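DUF4848 domain-containing protein (Bacteroides thetaiotaomicron, PDB 4LB8) is of unknown function but is probably made as a lipoprotein precursor and forms a two-fold symmetric dimer in the crystal. Local coordinates at the interface of chains A and B. Residues are numbered along the deposited sequence; one frame, centred on the assembly and turned at random. Chains: chain A/B, Uncharacterized protein.

The interface of chains A and B. Residues chain A 154, 156, 158-159; chain B 165, 167-168.
Three side chains grip the hydroxyl OG of B:Ser167. Across the interface A:Thr156 OG1 hydrogen-bonds to B:Ser167 OG at 2.7 Å. A:Ser158 OG makes a longer bond to B:Ser167 OG, 3.2 Å. Within chain B, B:Ser167 OG donates to B:Asp165 OD1 over 2.6 Å. That last bond arrives on the syn side of the carboxylate, 24° out of its plane. The backbone N of B:Ser167 also reaches B:Asp165 OD1, from the same face but much more steeply, so the serine holds the aspartate by two donors. The other carboxylate oxygen is turned to chain A: A:Ser158 OG donates to B:Asp165 OD2 over 2.8 Å, meeting its syn lone pair. A chi1 of 89° carries A:Ser158 OG to this oxygen and also near the hydroxyls of A:Thr156 and B:Ser167. With both serines donating to B:Asp165, A:Thr156 OG1 probably supplies the proton to B:Ser167 OG, and the serine-serine contact would be the weaker alternative. The three hydroxyls thus form a triangle beside the carboxylate, whose charge probably helps orient their protons. Water 1 extends the network, linking B:Asp165 OD2 (2.7 Å) to the carbonyl O of A:Thr159. At the opposite end, the amide of A:Gln154 rests loosely against B:Ser168, A:Gln154 CD 4.0 Å from B:Ser168 CA. This small, polar loop-to-loop patch, repeated by the two-fold, helps join the crystal dimer, which may also be the biological form.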
ATOM      1  N   GLN A 154      -2.983   3.932 -13.807  1.00 89.14           N
ATOM      2  CA  GLN A 154      -1.526   3.973 -13.736  1.00 89.34           C
ATOM      3  C   GLN A 154      -0.959   2.645 -14.285  1.00 93.91           C
ATOM      4  O   GLN A 154      -1.632   1.613 -14.200  1.00 94.02           O
ATOM      5  CB  GLN A 154      -1.104   4.209 -12.261  1.00 89.76           C
ATOM      6  CG  GLN A 154       0.336   4.670 -12.041  1.00 87.17           C
ATOM      7  CD  GLN A 154       0.622   6.062 -12.537  1.00 88.88           C
ATOM      8  OE1 GLN A 154      -0.072   7.035 -12.210  1.00 67.93           O
ATOM      9  NE2 GLN A 154       1.680   6.178 -13.324  1.00 90.90           N
ATOM     10  N   THR A 156       1.981   1.332 -13.128  1.00 85.55           N
ATOM     11  CA  THR A 156       2.712   0.717 -12.013  1.00 83.47           C
ATOM     12  C   THR A 156       1.826  -0.180 -11.117  1.00 81.46           C
ATOM     13  O   THR A 156       0.606  -0.010 -11.021  1.00 80.70           O
ATOM     14  CB  THR A 156       3.481   1.769 -11.165  1.00 90.44           C
ATOM     15  OG1 THR A 156       4.504   1.089 -10.434  1.00 94.02           O
ATOM     16  CG2 THR A 156       2.590   2.558 -10.185  1.00 82.94           C
ATOM     17  N   SER A 158       3.884  -1.269  -8.277  1.00 59.84           N
ATOM     18  CA  SER A 158       4.754  -0.939  -7.154  1.00 56.64           C
ATOM     19  C   SER A 158       4.305   0.310  -6.408  1.00 54.85           C
ATOM     20  O   SER A 158       3.860   1.287  -7.006  1.00 54.25           O
ATOM     21  CB  SER A 158       6.205  -0.778  -7.606  1.00 57.85           C
ATOM     22  OG  SER A 158       6.553   0.539  -8.001  1.00 58.39           O
ATOM     23  N   THR A 159       4.447   0.246  -5.083  1.00 46.77           N
ATOM     24  CA  THR A 159       4.168   1.322  -4.155  1.00 44.71           C
ATOM     25  C   THR A 159       5.407   1.519  -3.257  1.00 45.39           C
ATOM     26  O   THR A 159       6.284   0.647  -3.198  1.00 43.86           O
ATOM     27  CB  THR A 159       2.886   1.041  -3.338  1.00 45.57           C
ATOM     28  OG1 THR A 159       3.009  -0.191  -2.637  1.00 46.53           O
ATOM     29  CG2 THR A 159       1.629   1.021  -4.180  1.00 39.68           C
TER
ATOM     30  N   ASP B 165       4.968   5.720  -4.882  1.00 34.23           N
ATOM     31  CA  ASP B 165       6.417   5.906  -5.049  1.00 35.23           C
ATOM     32  C   ASP B 165       6.697   6.674  -6.341  1.00 39.25           C
ATOM     33  O   ASP B 165       5.765   6.944  -7.090  1.00 39.35           O
ATOM     34  CB  ASP B 165       7.167   4.556  -5.024  1.00 38.30           C
ATOM     35  CG  ASP B 165       6.844   3.546  -6.108  1.00 53.03           C
ATOM     36  OD1 ASP B 165       6.050   3.884  -7.033  1.00 54.44           O
ATOM     37  OD2 ASP B 165       7.362   2.411  -6.027  1.00 58.09           O
ATOM     38  N   SER B 167       7.394   5.905  -9.189  1.00 38.11           N
ATOM     39  CA  SER B 167       6.929   5.264 -10.431  1.00 38.82           C
ATOM     40  C   SER B 167       5.494   5.728 -10.745  1.00 44.80           C
ATOM     41  O   SER B 167       4.985   5.494 -11.850  1.00 45.95           O
ATOM     42  CB  SER B 167       7.008   3.742 -10.328  1.00 39.79           C
ATOM     43  OG  SER B 167       5.920   3.214  -9.589  1.00 46.21           O
ATOM     44  N   SER B 168       4.835   6.362  -9.748  1.00 40.29           N
ATOM     45  CA  SER B 168       3.520   6.949  -9.951  1.00 39.71           C
ATOM     46  C   SER B 168       3.724   8.260 -10.699  1.00 40.91           C
ATOM     47  O   SER B 168       4.555   9.058 -10.288  1.00 39.22           O
ATOM     48  CB  SER B 168       2.804   7.164  -8.629  1.00 42.80           C
ATOM     49  OG  SER B 168       1.536   7.725  -8.916  1.00 54.29           O
TER
HETATM   50  O   HOH W   1       9.149   0.996  -4.546  1.00 51.40           O